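Local coordinates for protein cellulase (Clostridium cellulovorans, PDB 6UI3) that probably hydrolyses internal beta-1,4-glucosidic bonds of cellulose, and acts as a broad-specificity endoglucanase through its family 5 glycoside hydrolase domain, at residues N167-N170 against E171-A174; R254-N257 against N258-K262; S201-P204 against K205-M209. All coordinates share one frame; numbering follows the deposited sequence.

Contact 1: residues N167-N170 against E171-A174; sequences NVLN and EYNA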
loop_
_atom_site.group_PDB
_atom_site.type_symbol
_atom_site.label_atom_id
_atom_site.label_comp_id
_atom_site.label_asym_id
_atom_site.label_seq_id
_atom_site.Cartn_x
_atom_site.Cartn_y
_atom_site.Cartn_z
ATOM N N ASN A 167 -7.291 0.947 -19.573
ATOM C CA ASN A 167 -7.889 2.250 -19.851
ATOM C C ASN A 167 -8.985 2.587 -18.849
ATOM O O ASN A 167 -9.127 3.744 -18.451
ATOM C CB ASN A 167 -8.452 2.313 -21.272
ATOM C CG ASN A 167 -9.239 3.589 -21.518
ATOM O OD1 ASN A 167 -8.664 4.677 -21.567
ATOM N ND2 ASN A 167 -10.558 3.465 -21.655
ATOM N N VAL A 168 -9.777 1.590 -18.434
ATOM C CA VAL A 168 -10.789 1.835 -17.404
ATOM C C VAL A 168 -10.126 2.346 -16.129
ATOM O O VAL A 168 -10.589 3.310 -15.516
ATOM C CB VAL A 168 -11.632 0.573 -17.143
ATOM C CG1 VAL A 168 -12.517 0.753 -15.920
ATOM C CG2 VAL A 168 -12.496 0.263 -18.333
ATOM N N LEU A 169 -9.024 1.707 -15.718
ATOM C CA LEU A 169 -8.306 2.173 -14.535
ATOM C C LEU A 169 -7.779 3.591 -14.724
ATOM O O LEU A 169 -7.838 4.411 -13.799
ATOM C CB LEU A 169 -7.170 1.212 -14.201
ATOM C CG LEU A 169 -6.225 1.665 -13.085
ATOM C CD1 LEU A 169 -6.964 1.926 -11.794
ATOM C CD2 LEU A 169 -5.132 0.614 -12.881
ATOM N N ASN A 170 -7.249 3.902 -15.909
ATOM C CA ASN A 170 -6.764 5.260 -16.155
ATOM C C ASN A 170 -7.887 6.273 -15.974
ATOM O O ASN A 170 -7.676 7.345 -15.397
ATOM C CB ASN A 170 -6.147 5.371 -17.547
ATOM C CG ASN A 170 -4.835 4.616 -17.665
ATOM O OD1 ASN A 170 -4.131 4.384 -16.678
ATOM N ND2 ASN A 170 -4.505 4.226 -18.879
ATOM N N GLU A 171 -9.096 5.946 -16.441
ATOM C CA GLU A 171 -10.229 6.857 -16.270
ATOM C C GLU A 171 -10.644 6.964 -14.805
ATOM O O GLU A 171 -10.979 8.055 -14.327
ATOM C CB GLU A 171 -11.406 6.408 -17.132
ATOM C CG GLU A 171 -11.145 6.484 -18.628
ATOM C CD GLU A 171 -12.392 6.199 -19.445
ATOM O OE1 GLU A 171 -13.473 6.670 -19.046
ATOM O OE2 GLU A 171 -12.288 5.501 -20.475
ATOM N N TYR A 172 -10.614 5.850 -14.068
ATOM C CA TYR A 172 -10.903 5.880 -12.635
ATOM C C TYR A 172 -9.939 6.804 -11.906
ATOM O O TYR A 172 -10.354 7.715 -11.182
ATOM C CB TYR A 172 -10.827 4.455 -12.072
ATOM C CG TYR A 172 -10.948 4.349 -10.566
ATOM C CD1 TYR A 172 -12.185 4.178 -9.962
ATOM C CD2 TYR A 172 -9.834 4.412 -9.749
ATOM C CE1 TYR A 172 -12.306 4.068 -8.588
ATOM C CE2 TYR A 172 -9.944 4.302 -8.368
ATOM C CZ TYR A 172 -11.186 4.128 -7.794
ATOM O OH TYR A 172 -11.341 4.015 -6.413
ATOM N N ASN A 173 -8.641 6.608 -12.107
ATOM C CA ASN A 173 -7.673 7.444 -11.413
ATOM C C ASN A 173 -7.810 8.907 -11.821
ATOM O O ASN A 173 -7.657 9.808 -10.983
ATOM C CB ASN A 173 -6.251 6.946 -11.676
ATOM C CG ASN A 173 -5.886 5.698 -10.882
ATOM O OD1 ASN A 173 -6.385 5.474 -9.777
ATOM N ND2 ASN A 173 -4.972 4.906 -11.422
ATOM N N ALA A 174 -8.082 9.166 -13.101
ATOM C CA ALA A 174 -8.213 10.531 -13.588
ATOM C C ALA A 174 -9.432 11.244 -13.017
ATOM O O ALA A 174 -9.453 12.473 -12.999
ATOM C CB ALA A 174 -8.290 10.556 -15.115
HETATM O O HOH W 1 -4.056 5.746 -14.065
#
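Leu169 carries CG trans to its backbone N (chi1 173°), whereas Asn173 turns its amide away from its own carbonyl carbon (chi1 -76°). Together these rotations lay CD1 of Leu169 at 3.6 Å from ND2 of Asn173, along one flank of helix 163-182, an outer helix of the TIM barrel. Regular i to i+4 bonding holds the backbone: Asn173 N meets Leu169 O at 2.9 Å, nearly straight at 174°, with equivalent bonds from Glu171, Tyr172 and Ala174. The same methyl, Leu169 CD1, also approaches Tyr172 CD2 at 4.3 Å, obliquely to the ring, while the phenol OH reaches Thr149 O and the ring meets Phe115 edge-to-face. Asn173 OD1 is bound by Thr149, and the amide of Asn170 is gripped by Val210 N and Gly208 O, so both asparagines tie this helix to neighbouring loops and helix ends. One turn towards the N terminus, Asn167 ND2, in one of two conformers, donates to the anti side of Glu171 OE2 at 2.9 Å; the bond is bent, the oxygen lying well out of the amide plane, and OE2 also pairs with Lys120. Between the two amides a water donates to Asn170 OD1 and accepts from Asn173 ND2, each at 2.9 Å.

Contact 2: residues R254-N257 against N258-K262; sequences RMLN and NTFVK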
loop_
_atom_site.group_PDB
_atom_site.type_symbol
_atom_site.label_atom_id
_atom_site.label_comp_id
_atom_site.label_asym_id
_atom_site.label_seq_id
_atom_site.Cartn_x
_atom_site.Cartn_y
_atom_site.Cartn_z
ATOM N N ARG A 254 15.067 -0.664 -12.401
ATOM C CA ARG A 254 15.586 0.243 -13.419
ATOM C C ARG A 254 14.480 0.675 -14.387
ATOM O O ARG A 254 14.449 1.824 -14.833
ATOM C CB ARG A 254 16.736 -0.414 -14.182
ATOM C CG ARG A 254 18.036 -0.543 -13.406
ATOM C CD ARG A 254 19.121 -1.144 -14.248
ATOM N NE ARG A 254 20.377 -1.380 -13.528
ATOM C CZ ARG A 254 21.374 -0.516 -13.454
ATOM N NH1 ARG A 254 21.279 0.672 -14.009
ATOM N NH2 ARG A 254 22.470 -0.851 -12.803
ATOM N N MET A 255 13.586 -0.249 -14.744
ATOM C CA MET A 255 12.495 0.083 -15.655
ATOM C C MET A 255 11.510 1.055 -15.009
ATOM O O MET A 255 11.059 2.005 -15.664
ATOM C CB MET A 255 11.841 -1.218 -16.119
ATOM C CG MET A 255 10.604 -1.052 -16.986
ATOM S SD MET A 255 9.115 -0.763 -16.036
ATOM C CE MET A 255 8.954 -2.330 -15.185
ATOM N N LEU A 256 11.175 0.860 -13.732
ATOM C CA LEU A 256 10.276 1.796 -13.057
ATOM C C LEU A 256 10.920 3.173 -12.970
ATOM O O LEU A 256 10.242 4.202 -13.094
ATOM C CB LEU A 256 9.937 1.276 -11.660
ATOM C CG LEU A 256 9.031 0.041 -11.616
ATOM C CD1 LEU A 256 8.983 -0.522 -10.211
ATOM C CD2 LEU A 256 7.606 0.325 -12.118
ATOM N N ASN A 257 12.232 3.203 -12.732
ATOM C CA ASN A 257 12.966 4.459 -12.701
ATOM C C ASN A 257 12.894 5.160 -14.054
ATOM O O ASN A 257 12.670 6.375 -14.124
ATOM C CB ASN A 257 14.411 4.174 -12.292
ATOM C CG ASN A 257 15.218 5.431 -12.119
ATOM O OD1 ASN A 257 14.867 6.284 -11.294
ATOM N ND2 ASN A 257 16.311 5.552 -12.865
ATOM N N ASN A 258 13.079 4.415 -15.151
ATOM C CA ASN A 258 13.016 5.014 -16.482
ATOM C C ASN A 258 11.622 5.546 -16.787
ATOM O O ASN A 258 11.475 6.620 -17.374
ATOM C CB ASN A 258 13.376 3.988 -17.565
ATOM C CG ASN A 258 14.857 3.731 -17.687
ATOM O OD1 ASN A 258 15.673 4.517 -17.225
ATOM N ND2 ASN A 258 15.208 2.616 -18.310
ATOM N N THR A 259 10.585 4.794 -16.426
ATOM C CA THR A 259 9.244 5.168 -16.852
ATOM C C THR A 259 8.697 6.328 -16.038
ATOM O O THR A 259 8.090 7.241 -16.594
ATOM C CB THR A 259 8.294 3.979 -16.704
ATOM O OG1 THR A 259 8.741 2.885 -17.520
ATOM C CG2 THR A 259 6.892 4.352 -17.096
ATOM N N PHE A 260 8.898 6.309 -14.720
ATOM C CA PHE A 260 8.266 7.259 -13.812
ATOM C C PHE A 260 9.258 8.216 -13.160
ATOM O O PHE A 260 9.152 9.440 -13.331
ATOM C CB PHE A 260 7.482 6.499 -12.733
ATOM C CG PHE A 260 6.399 5.602 -13.276
ATOM C CD1 PHE A 260 5.340 6.139 -13.975
ATOM C CD2 PHE A 260 6.420 4.230 -13.052
ATOM C CE1 PHE A 260 4.336 5.339 -14.465
ATOM C CE2 PHE A 260 5.403 3.426 -13.534
ATOM C CZ PHE A 260 4.371 3.978 -14.239
ATOM N N VAL A 261 10.238 7.688 -12.419
ATOM C CA VAL A 261 11.038 8.541 -11.533
ATOM C C VAL A 261 11.844 9.559 -12.328
ATOM O O VAL A 261 11.898 10.746 -11.974
ATOM C CB VAL A 261 11.940 7.689 -10.615
ATOM C CG1 VAL A 261 12.776 8.590 -9.683
ATOM C CG2 VAL A 261 11.107 6.729 -9.781
ATOM N N LYS A 262 12.468 9.126 -13.422
ATOM C CA LYS A 262 13.248 10.033 -14.260
ATOM C C LYS A 262 12.375 11.078 -14.933
ATOM O O LYS A 262 12.891 12.101 -15.394
ATOM C CB LYS A 262 14.043 9.236 -15.306
ATOM C CG LYS A 262 15.275 8.589 -14.710
ATOM C CD LYS A 262 15.973 7.595 -15.640
ATOM C CE LYS A 262 16.275 8.145 -16.995
ATOM N NZ LYS A 262 17.117 7.148 -17.747
HETATM O O HOH W 2 16.722 3.414 -14.967
#
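Asn257 lies against both Val261 and Lys262 on the last turns of helix 243-261, where the alpha-helical pattern of this TIM-barrel helix widens into a pi-type turn. Its carbonyl marks the change: Asn257 O accepts from Lys262 N, five residues on, at 2.8 Å and 168°, whereas Leu256 O still receives Phe260 N in the ordinary i to i+4 manner at 3.0 Å. With CG trans to the backbone N (chi1 -175°), the Asn257 amide lies beside its own carbonyl carbon, towards Val261 and Lys262. From there the two ends of the amide diverge. OD1 rests on the branch of Val261, 3.3 Å from its CB, and the Lys262 side chain crosses that of Asn257 at about a right angle, its CD 3.5 Å from ND2.

Leu256 serves the inward side. Its CD2 methyl approaches CE2 of Phe260 at 4.1 Å, and beyond them Ile221, Val219 and Val267 of the barrel strands continue the apolar layer. One face of the Phe260 ring is covered by CG2 of Thr259, which sits over the ring centre.

Asn258 works on the outer, solvent-facing side. Its backbone N bonds to Arg254 O, and its OD1 receives the ammonium of Lys262, the donor lying above the carbonyl plane and not on a lone pair. A bend at chi3 brings Lys262 NZ back to Asn258 OD1. A water then knits the groups together: it accepts from Asn257 ND2 at 3.0 Å and donates to Arg254 O at 2.8 Å and to Asn258 OD1 at 2.7 Å.

Contact 3: residues S201-P204 against K205-M209; sequences SDYP and KVAGM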
loop_
_atom_site.group_PDB
_atom_site.type_symbol
_atom_site.label_atom_id
_atom_site.label_comp_id
_atom_site.label_asym_id
_atom_site.label_seq_id
_atom_site.Cartn_x
_atom_site.Cartn_y
_atom_site.Cartn_z
ATOM N N SER A 201 4.106 -4.387 -11.468
ATOM C CA SER A 201 5.316 -3.889 -12.098
ATOM C C SER A 201 5.644 -4.587 -13.411
ATOM O O SER A 201 6.678 -4.276 -14.014
ATOM C CB SER A 201 6.507 -4.002 -11.136
ATOM O OG SER A 201 6.834 -5.352 -10.860
ATOM N N ASP A 202 4.823 -5.529 -13.873
ATOM C CA ASP A 202 5.087 -6.122 -15.180
ATOM C C ASP A 202 4.960 -5.031 -16.237
ATOM O O ASP A 202 4.064 -4.185 -16.173
ATOM C CB ASP A 202 4.102 -7.251 -15.521
ATOM C CG ASP A 202 4.114 -8.395 -14.522
ATOM O OD1 ASP A 202 5.214 -8.812 -14.113
ATOM O OD2 ASP A 202 3.008 -8.898 -14.189
ATOM N N TYR A 203 5.828 -5.096 -17.246
ATOM C CA TYR A 203 5.930 -3.992 -18.192
ATOM C C TYR A 203 4.611 -3.630 -18.873
ATOM O O TYR A 203 4.344 -2.428 -19.022
ATOM C CB TYR A 203 7.062 -4.205 -19.216
ATOM C CG TYR A 203 7.260 -2.937 -19.992
ATOM C CD1 TYR A 203 7.828 -1.828 -19.388
ATOM C CD2 TYR A 203 6.799 -2.811 -21.293
ATOM C CE1 TYR A 203 7.960 -0.638 -20.062
ATOM C CE2 TYR A 203 6.919 -1.609 -21.977
ATOM C CZ TYR A 203 7.511 -0.535 -21.349
ATOM O OH TYR A 203 7.642 0.672 -21.981
ATOM N N PRO A 204 3.757 -4.563 -19.295
ATOM C CA PRO A 204 2.529 -4.122 -19.981
ATOM C C PRO A 204 1.632 -3.240 -19.134
ATOM O O PRO A 204 0.999 -2.300 -19.637
ATOM C CB PRO A 204 1.855 -5.436 -20.383
ATOM C CG PRO A 204 2.983 -6.390 -20.525
ATOM C CD PRO A 204 3.934 -6.026 -19.398
ATOM N N LYS A 205 1.563 -3.511 -17.827
ATOM C CA LYS A 205 0.766 -2.651 -16.952
ATOM C C LYS A 205 1.414 -1.282 -16.796
ATOM O O LYS A 205 0.731 -0.250 -16.761
ATOM C CB LYS A 205 0.568 -3.273 -15.568
ATOM C CG LYS A 205 -0.289 -4.526 -15.542
ATOM C CD LYS A 205 0.505 -5.797 -15.726
ATOM C CE LYS A 205 -0.297 -7.020 -15.260
ATOM N NZ LYS A 205 0.447 -8.294 -15.367
ATOM N N VAL A 206 2.742 -1.261 -16.683
ATOM C CA VAL A 206 3.467 -0.004 -16.543
ATOM C C VAL A 206 3.316 0.837 -17.795
ATOM O O VAL A 206 3.015 2.039 -17.719
ATOM C CB VAL A 206 4.935 -0.324 -16.208
ATOM C CG1 VAL A 206 5.818 0.925 -16.332
ATOM C CG2 VAL A 206 5.006 -0.943 -14.811
ATOM N N ALA A 207 3.460 0.221 -18.963
ATOM C CA ALA A 207 3.331 0.953 -20.216
ATOM C C ALA A 207 1.896 1.399 -20.459
ATOM O O ALA A 207 1.673 2.438 -21.096
ATOM C CB ALA A 207 3.801 0.074 -21.371
ATOM N N GLY A 208 0.922 0.617 -20.005
ATOM C CA GLY A 208 -0.482 0.946 -20.178
ATOM C C GLY A 208 -0.993 2.032 -19.268
ATOM O O GLY A 208 -2.086 2.561 -19.491
ATOM N N MET A 209 -0.230 2.368 -18.240
ATOM C CA MET A 209 -0.612 3.373 -17.260
ATOM C C MET A 209 -0.558 4.771 -17.852
ATOM O O MET A 209 0.416 5.132 -18.504
ATOM C CB MET A 209 0.422 3.304 -16.131
ATOM C CG MET A 209 0.208 4.253 -15.002
ATOM S SD MET A 209 -1.284 3.787 -14.097
ATOM C CE MET A 209 -1.108 4.878 -12.680
#
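The one salt bridge joins Asp202 to Lys205 at the start of the short helix 203-208. The two side chains run alongside each other in the same direction, and NZ of Lys205 meets the anti lone pair of Asp202 OD2 at 2.9 Å. A bend at chi2 (90°) brings the lysine chain alongside the aspartate, with its CD 3.9 Å from Asp202 CB. A second partner is the carbonyl of Trp159; the ammonium of this buried lysine is thus held by a carboxylate and a backbone oxygen, which probably helps to stabilise its charge.

Backbone bonds form the second group. Asp202 occupies the N-cap position but offers no capping bond from its side chain. Its carbonyl receives Val206 N at 3.2 Å and, weakly, Lys205 N. Ala207 N then binds Tyr203 O at 2.8 Å, and Gly208 N follows on Pro204 O.

Apolar contact is slight. In the modelled one of two conformers, Tyr203 brings CE2 to 3.6 Å from Ala207 CB. Separately, the CG2 methyl of Val206 rests on a carbonyl oxygen, 3.6 Å from Asp202 O.

This helix belongs to the beta-alpha-beta unit that links strand 192-195 to strand 217-222. Val206 faces Met255 and Thr259 of helix 243-261, whereas Lys205 packs on Phe166 and Met209 on Asn173, both of helix 163-182, so the short helix bridges two longer ones.

In the fold
From the N terminus the order is contact 1 on helix 163-182, then contact 3 on helix 203-208, then contact 2 on helix 243-261; the three follow in series, without nesting or crossing. Each closes local helical turns and no long loop. Contact 3 is the intermediary: it meets contact 1 at Gly208 and at Met209, whose CA lies 3.7 Å from Asn170 OD1, and contact 2 through Val206 CG1, 3.7 Å from Thr259 CG2. Contacts 1 and 2 do not touch, their nearest atoms being about 9 Å apart. Together they run across three helices on the outside of the eight-stranded barrel, beside strands 192-195, 217-222 and 267-272.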